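Local coordinates for protein alkyl hydroperoxide reductase AhpD (Legionella pneumophila, PDB 5DIK) that probably reduces alkyl hydroperoxides as a member of the AhpD-like carboxymuconolactone decarboxylase family, with a possible part in the antioxidative response, at residues A[10-14]-A[114-119]; A[16-21]-A[70-75]. One frame throughout, in Å; residues are numbered along the deposited sequence.

Contact 1 of 2, residues A[10-14]-A[114-119]; sequences SDKFS and EAFEEF
Residues 10-14 run from loop into the first turn of helix 12-30, with Asp11, at the N-cap position, still non-helical (phi/psi -119/31); residues 114-119 are regular helix near the C-terminal end of helix 102-120. CA atoms are nearest for Phe13 and Ala115 (6.0 Å) and for Asp11 and Glu118 (6.9 Å). Asp11 makes no capping bond with its side chain. Instead Glu118 is extended (chi1 and chi2 both t): Phe13 N donates to Glu118 OE1 at 2.9 Å and Ser14 N to Glu118 OE2 at 2.7 Å, so a carboxylate about 100 positions on bonds two first-turn amides and ties the first helix of this all-helical chain to the last. Phe13 (chi1 m) enters a hole formed by Glu114, Ala115, Glu118 and Phe119, with Ala115 CB 3.7 Å from its ring centroid in a CH-pi contact over one face. Phe13 CB also meets Phe119 CE2 at 3.8 Å. Beyond the pair, Ala115 and Phe119 touch Ser77 of helix 70-82, and Glu114 packs on Gln23 of a second subunit.

Contact 2 of 2, residues A[16-21]-A[70-75]; sequences ITKDIT and PGCIGF
Phe75 and Thr17 bury the most surface here, followed by Ile16, where two regular helical segments cross steeply. The axes of 16-21 and 70-75 approach to 9.4 Å with a signed crossing angle of -105°, and the closest CA pair is Thr17 and Gly71, 6.1 Å apart. Phe75 (chi1 m, chi2 -70°) starts sideways from its helix, but its ring comes to lie against Thr17, Ile20 and Thr21. Thr17 (chi1 p) sets its methyl over one ring face: Thr17 CG2 lies 3.8 Å from the Phe75 centroid and 2° off the ring normal, a CH-pi contact. At the ring edge, Phe75 CZ is 3.4 Å from Thr21 OG1 and Phe75 CE2 is 3.8 Å from Ile20 CG2. Thr17 CG2 also rests 3.7 Å from Gly74 C. Ile16 (m, t) lays CG2 4.0 Å from Gly71 CA, and Ile20 CD1 comes to 3.7 Å from the same CA. A CB on Gly71 would clash with Ile20 CD1, and one on Gly74 with Thr17 CG2, so the two glycines let the side chains of helix 12-30 settle against bare backbone. Cys72, disulfide-linked to Cys69 in this crystal, points away from 16-21; in AhpD relatives such a CXXC pair is the redox centre. Met107 of a third subunit packs on both Cys72 and Phe75. No hydrogen bond crosses the interface: Thr21 OG1 donates to Thr17 O at 3.0 Å within its own helix, and Thr17 OG1 bonds Phe13 O, so cohesion between the segments rests on apolar and CH-pi contacts.

Overall arrangement
Both contacts use helix 12-30: contact 1 holds its start to helix 102-120, and contact 2 lays its next turns across helix 70-82. Their centres are 10 Å apart and they touch, with Phe119 CE2 3.3 Å from Gly74 O and Phe13 CE1 3.8 Å from Pro70 O, so the three helices pack as one cluster. Contact 1 lies farther out, about 12 Å from the chain centre against 8 Å, and joins a charged carboxylate bonded to amides with a buried aromatic ring. Contact 2, also partly buried, is free of cross-segment hydrogen bonds, and its segment 70-75 carries Cys72 of the disulfide. Different subunits of the six-chain assembly pack against the two contacts.

Contact 1 of 2, residues A[10-14]-A[114-119]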
ATOM      1  N   SER A  10      15.872  24.748  -1.028  1.00 48.75           N
ATOM      2  CA  SER A  10      15.956  24.518   0.450  1.00 48.03           C
ATOM      3  C   SER A  10      14.623  24.678   1.202  1.00 43.07           C
ATOM      4  O   SER A  10      14.595  24.516   2.414  1.00 42.41           O
ATOM      5  CB  SER A  10      17.035  25.439   1.068  1.00 50.54           C
ATOM      6  OG  SER A  10      16.716  26.813   0.919  1.00 52.16           O
ATOM      7  N   ASP A  11      13.528  24.984   0.501  1.00 38.96           N
ATOM      8  CA  ASP A  11      12.214  25.107   1.141  1.00 37.39           C
ATOM      9  C   ASP A  11      11.170  24.098   0.585  1.00 31.37           C
ATOM     10  O   ASP A  11       9.975  24.391   0.541  1.00 30.09           O
ATOM     11  CB  ASP A  11      11.686  26.531   0.926  1.00 40.26           C
ATOM     12  CG  ASP A  11      11.244  26.750  -0.509  1.00 43.43           C
ATOM     13  OD1 ASP A  11      11.904  26.174  -1.409  1.00 47.40           O
ATOM     14  OD2 ASP A  11      10.224  27.428  -0.751  1.00 51.58           O
ATOM     15  N   LYS A  12      11.633  22.939   0.151  1.00 30.25           N
ATOM     16  CA  LYS A  12      10.766  21.915  -0.443  1.00 30.19           C
ATOM     17  C   LYS A  12       9.531  21.600   0.401  1.00 26.61           C
ATOM     18  O   LYS A  12       8.405  21.646  -0.092  1.00 23.35           O
ATOM     19  CB  LYS A  12      11.561  20.638  -0.631  1.00 31.63           C
ATOM     20  CG  LYS A  12      10.769  19.504  -1.244  1.00 34.82           C
ATOM     21  CD  LYS A  12      11.643  18.263  -1.337  1.00 38.03           C
ATOM     22  CE  LYS A  12      10.861  17.098  -1.899  1.00 38.82           C
ATOM     23  NZ  LYS A  12      11.765  15.920  -1.997  1.00 42.68           N
ATOM     24  N   PHE A  13       9.742  21.299   1.679  1.00 25.30           N
ATOM     25  CA  PHE A  13       8.633  20.875   2.551  1.00 25.97           C
ATOM     26  C   PHE A  13       7.808  22.027   3.098  1.00 28.97           C
ATOM     27  O   PHE A  13       6.624  21.852   3.417  1.00 25.69           O
ATOM     28  CB  PHE A  13       9.147  19.970   3.669  1.00 25.54           C
ATOM     29  CG  PHE A  13       9.607  18.645   3.160  1.00 26.08           C
ATOM     30  CD1 PHE A  13       8.682  17.621   2.923  1.00 27.18           C
ATOM     31  CD2 PHE A  13      10.936  18.416   2.870  1.00 25.78           C
ATOM     32  CE1 PHE A  13       9.092  16.399   2.415  1.00 25.87           C
ATOM     33  CE2 PHE A  13      11.352  17.198   2.359  1.00 26.57           C
ATOM     34  CZ  PHE A  13      10.425  16.181   2.141  1.00 27.75           C
ATOM     35  N   SER A  14       8.406  23.214   3.210  1.00 26.27           N
ATOM     36  CA  SER A  14       7.609  24.384   3.533  1.00 27.22           C
ATOM     37  C   SER A  14       6.584  24.619   2.425  1.00 25.91           C
ATOM     38  O   SER A  14       5.424  24.875   2.700  1.00 29.01           O
ATOM     39  CB  SER A  14       8.500  25.643   3.710  1.00 29.31           C
ATOM     40  OG  SER A  14       7.682  26.780   3.912  1.00 32.27           O
ATOM     41  N   GLU A 114      15.584  15.236   5.529  1.00 21.58           N
ATOM     42  CA  GLU A 114      15.586  16.525   4.827  1.00 24.52           C
ATOM     43  C   GLU A 114      14.544  17.483   5.400  1.00 24.67           C
ATOM     44  O   GLU A 114      14.862  18.641   5.682  1.00 20.18           O
ATOM     45  CB  GLU A 114      15.380  16.343   3.316  1.00 28.36           C
ATOM     46  CG  GLU A 114      15.371  17.644   2.519  1.00 33.09           C
ATOM     47  CD  GLU A 114      15.009  17.445   1.053  1.00 39.31           C
ATOM     48  OE1 GLU A 114      15.250  16.356   0.504  1.00 46.25           O
ATOM     49  OE2 GLU A 114      14.487  18.391   0.433  1.00 48.52           O
ATOM     50  N   ALA A 115      13.321  16.994   5.621  1.00 21.80           N
ATOM     51  CA  ALA A 115      12.252  17.796   6.209  1.00 21.79           C
ATOM     52  C   ALA A 115      12.560  18.273   7.621  1.00 21.30           C
ATOM     53  O   ALA A 115      12.372  19.451   7.938  1.00 20.48           O
ATOM     54  CB  ALA A 115      10.918  17.032   6.202  1.00 21.22           C
ATOM     55  N   PHE A 116      13.031  17.364   8.461  1.00 21.36           N
ATOM     56  CA  PHE A 116      13.415  17.700   9.811  1.00 21.82           C
ATOM     57  C   PHE A 116      14.501  18.780   9.842  1.00 22.54           C
ATOM     58  O   PHE A 116      14.421  19.712  10.636  1.00 23.08           O
ATOM     59  CB  PHE A 116      13.896  16.443  10.543  1.00 22.62           C
ATOM     60  CG  PHE A 116      14.164  16.646  11.995  1.00 22.50           C
ATOM     61  CD1 PHE A 116      13.123  16.681  12.912  1.00 21.99           C
ATOM     62  CD2 PHE A 116      15.471  16.780  12.454  1.00 23.15           C
ATOM     63  CE1 PHE A 116      13.374  16.845  14.263  1.00 23.54           C
ATOM     64  CE2 PHE A 116      15.730  16.981  13.807  1.00 23.60           C
ATOM     65  CZ  PHE A 116      14.686  17.002  14.711  1.00 23.39           C
ATOM     66  N   GLU A 117      15.490  18.653   8.970  1.00 22.23           N
ATOM     67  CA  GLU A 117      16.571  19.640   8.902  1.00 24.70           C
ATOM     68  C   GLU A 117      16.039  20.982   8.417  1.00 25.31           C
ATOM     69  O   GLU A 117      16.428  22.029   8.952  1.00 26.46           O
ATOM     70  CB  GLU A 117      17.719  19.155   8.007  1.00 25.58           C
ATOM     71  CG  GLU A 117      18.551  18.041   8.637  1.00 28.54           C
ATOM     72  CD  GLU A 117      19.850  17.723   7.891  1.00 31.93           C
ATOM     73  OE1 GLU A 117      20.662  16.963   8.449  1.00 32.64           O
ATOM     74  OE2 GLU A 117      20.057  18.198   6.745  1.00 38.74           O
ATOM     75  N   GLU A 118      15.160  20.961   7.407  1.00 23.67           N
ATOM     76  CA  GLU A 118      14.509  22.175   6.898  1.00 24.06           C
ATOM     77  C   GLU A 118      13.729  22.924   7.970  1.00 26.46           C
ATOM     78  O   GLU A 118      13.871  24.146   8.106  1.00 22.79           O
ATOM     79  CB  GLU A 118      13.596  21.861   5.710  1.00 24.38           C
ATOM     80  CG  GLU A 118      12.834  23.077   5.207  1.00 25.75           C
ATOM     81  CD  GLU A 118      11.938  22.815   4.023  1.00 26.01           C
ATOM     82  OE1 GLU A 118      12.115  21.784   3.291  1.00 27.60           O
ATOM     83  OE2 GLU A 118      11.042  23.660   3.807  1.00 25.84           O
ATOM     84  N   PHE A 119      12.929  22.224   8.774  1.00 22.49           N
ATOM     85  CA  PHE A 119      12.149  22.913   9.796  1.00 24.00           C
ATOM     86  C   PHE A 119      12.933  23.212  11.068  1.00 22.72           C
ATOM     87  O   PHE A 119      12.447  23.937  11.922  1.00 24.26           O
ATOM     88  CB  PHE A 119      10.885  22.115  10.150  1.00 23.98           C
ATOM     89  CG  PHE A 119       9.876  22.099   9.043  1.00 26.19           C
ATOM     90  CD1 PHE A 119       9.251  23.270   8.653  1.00 28.05           C
ATOM     91  CD2 PHE A 119       9.576  20.922   8.386  1.00 25.39           C
ATOM     92  CE1 PHE A 119       8.329  23.271   7.625  1.00 29.77           C
ATOM     93  CE2 PHE A 119       8.646  20.903   7.363  1.00 28.68           C
ATOM     94  CZ  PHE A 119       8.015  22.075   6.981  1.00 28.80           C
TER

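Contact 2 of 2, residues A[16-21]-A[70-75]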
ATOM      1  N   ILE A  16       5.465  22.351   0.230  1.00 26.57           N
ATOM      2  CA  ILE A  16       4.500  21.235   0.166  1.00 25.51           C
ATOM      3  C   ILE A  16       3.414  21.442   1.221  1.00 22.48           C
ATOM      4  O   ILE A  16       2.231  21.374   0.906  1.00 23.53           O
ATOM      5  CB  ILE A  16       5.206  19.865   0.338  1.00 26.76           C
ATOM      6  CG1 ILE A  16       6.021  19.537  -0.902  1.00 25.95           C
ATOM      7  CG2 ILE A  16       4.189  18.757   0.609  1.00 27.98           C
ATOM      8  CD1 ILE A  16       6.967  18.372  -0.743  1.00 26.14           C
ATOM      9  N   THR A  17       3.804  21.745   2.456  1.00 22.03           N
ATOM     10  CA  THR A  17       2.848  21.890   3.557  1.00 22.71           C
ATOM     11  C   THR A  17       1.978  23.122   3.396  1.00 24.60           C
ATOM     12  O   THR A  17       0.774  23.088   3.647  1.00 21.22           O
ATOM     13  CB  THR A  17       3.542  21.917   4.935  1.00 24.19           C
ATOM     14  OG1 THR A  17       4.582  22.913   4.958  1.00 26.40           O
ATOM     15  CG2 THR A  17       4.149  20.549   5.232  1.00 24.37           C
ATOM     16  N   LYS A  18       2.568  24.230   2.950  1.00 25.97           N
ATOM     17  CA  LYS A  18       1.760  25.438   2.704  1.00 27.04           C
ATOM     18  C   LYS A  18       0.711  25.225   1.610  1.00 24.81           C
ATOM     19  O   LYS A  18      -0.408  25.674   1.752  1.00 25.19           O
ATOM     20  CB  LYS A  18       2.663  26.655   2.379  1.00 29.76           C
ATOM     21  CG  LYS A  18       3.358  27.181   3.630  1.00 35.68           C
ATOM     22  CD  LYS A  18       4.384  28.271   3.326  1.00 41.03           C
ATOM     23  CE  LYS A  18       3.705  29.617   3.158  1.00 48.20           C
ATOM     24  NZ  LYS A  18       4.696  30.714   2.918  1.00 54.28           N
ATOM     25  N   ASP A  19       1.093  24.568   0.519  1.00 25.13           N
ATOM     26  CA  ASP A  19       0.160  24.274  -0.568  1.00 26.47           C
ATOM     27  C   ASP A  19      -0.974  23.354  -0.107  1.00 24.83           C
ATOM     28  O   ASP A  19      -2.117  23.541  -0.506  1.00 23.51           O
ATOM     29  CB  ASP A  19       0.885  23.699  -1.780  1.00 29.68           C
ATOM     30  CG  ASP A  19       1.669  24.770  -2.550  1.00 37.63           C
ATOM     31  OD1 ASP A  19       1.555  25.969  -2.184  1.00 41.17           O
ATOM     32  OD2 ASP A  19       2.417  24.413  -3.485  1.00 46.68           O
ATOM     33  N   ILE A  20      -0.675  22.392   0.755  1.00 24.15           N
ATOM     34  CA  ILE A  20      -1.738  21.543   1.300  1.00 23.10           C
ATOM     35  C   ILE A  20      -2.637  22.361   2.236  1.00 22.99           C
ATOM     36  O   ILE A  20      -3.866  22.269   2.177  1.00 22.44           O
ATOM     37  CB  ILE A  20      -1.154  20.305   2.002  1.00 22.82           C
ATOM     38  CG1 ILE A  20      -0.556  19.358   0.954  1.00 23.93           C
ATOM     39  CG2 ILE A  20      -2.223  19.632   2.852  1.00 22.29           C
ATOM     40  CD1 ILE A  20       0.429  18.329   1.502  1.00 23.70           C
ATOM     41  N   THR A  21      -2.032  23.176   3.088  1.00 23.34           N
ATOM     42  CA  THR A  21      -2.795  23.995   4.036  1.00 23.99           C
ATOM     43  C   THR A  21      -3.775  24.924   3.312  1.00 23.13           C
ATOM     44  O   THR A  21      -4.888  25.097   3.771  1.00 23.44           O
ATOM     45  CB  THR A  21      -1.852  24.792   4.968  1.00 25.38           C
ATOM     46  OG1 THR A  21      -1.128  23.862   5.774  1.00 26.49           O
ATOM     47  CG2 THR A  21      -2.630  25.769   5.894  1.00 27.07           C
ATOM     48  N   PRO A  70       4.713  12.454   1.264  1.00 18.38           N
ATOM     49  CA  PRO A  70       5.566  13.669   1.484  1.00 18.95           C
ATOM     50  C   PRO A  70       4.871  14.739   2.305  1.00 18.64           C
ATOM     51  O   PRO A  70       5.495  15.340   3.177  1.00 20.31           O
ATOM     52  CB  PRO A  70       5.839  14.175   0.059  1.00 19.32           C
ATOM     53  CG  PRO A  70       5.767  12.961  -0.792  1.00 21.41           C
ATOM     54  CD  PRO A  70       4.621  12.139  -0.179  1.00 18.79           C
ATOM     55  N   GLY A  71       3.572  14.904   2.103  1.00 17.76           N
ATOM     56  CA  GLY A  71       2.787  15.810   2.913  1.00 18.63           C
ATOM     57  C   GLY A  71       2.802  15.507   4.379  1.00 18.41           C
ATOM     58  O   GLY A  71       3.072  16.400   5.205  1.00 18.63           O
ATOM     59  N   CYS A  72       2.500  14.248   4.719  1.00 17.83           N
ATOM     60  CA  CYS A  72       2.541  13.775   6.087  0.50 17.65           C
ATOM     61  C   CYS A  72       3.938  13.927   6.662  1.00 16.93           C
ATOM     62  O   CYS A  72       4.109  14.344   7.801  1.00 17.07           O
ATOM     63  CB  CYS A  72       2.202  12.288   6.116  0.50 18.32           C
ATOM     64  SG  CYS A  72       0.681  11.839   5.244  0.50 19.00           S
ATOM     65  N   ILE A  73       4.938  13.611   5.846  1.00 16.19           N
ATOM     66  CA  ILE A  73       6.341  13.718   6.315  1.00 16.79           C
ATOM     67  C   ILE A  73       6.651  15.187   6.700  1.00 17.36           C
ATOM     68  O   ILE A  73       7.231  15.458   7.766  1.00 17.74           O
ATOM     69  CB  ILE A  73       7.332  13.168   5.269  1.00 17.46           C
ATOM     70  CG1 ILE A  73       7.241  11.641   5.253  1.00 17.27           C
ATOM     71  CG2 ILE A  73       8.782  13.558   5.603  1.00 18.48           C
ATOM     72  CD1 ILE A  73       7.939  11.007   4.063  1.00 18.07           C
ATOM     73  N   GLY A  74       6.219  16.107   5.855  1.00 18.00           N
ATOM     74  CA  GLY A  74       6.407  17.527   6.098  1.00 18.79           C
ATOM     75  C   GLY A  74       5.736  18.009   7.369  1.00 19.58           C
ATOM     76  O   GLY A  74       6.376  18.620   8.224  1.00 18.95           O
ATOM     77  N   PHE A  75       4.446  17.722   7.510  1.00 17.68           N
ATOM     78  CA  PHE A  75       3.723  18.146   8.690  1.00 18.37           C
ATOM     79  C   PHE A  75       4.235  17.539   9.973  1.00 19.71           C
ATOM     80  O   PHE A  75       4.382  18.259  10.969  1.00 17.53           O
ATOM     81  CB  PHE A  75       2.206  17.902   8.577  1.00 18.61           C
ATOM     82  CG  PHE A  75       1.498  18.883   7.676  1.00 20.05           C
ATOM     83  CD1 PHE A  75       1.345  20.227   8.051  1.00 21.51           C
ATOM     84  CD2 PHE A  75       0.938  18.474   6.472  1.00 19.83           C
ATOM     85  CE1 PHE A  75       0.696  21.146   7.214  1.00 20.40           C
ATOM     86  CE2 PHE A  75       0.294  19.385   5.631  1.00 20.94           C
ATOM     87  CZ  PHE A  75       0.151  20.724   6.012  1.00 21.24           C
TER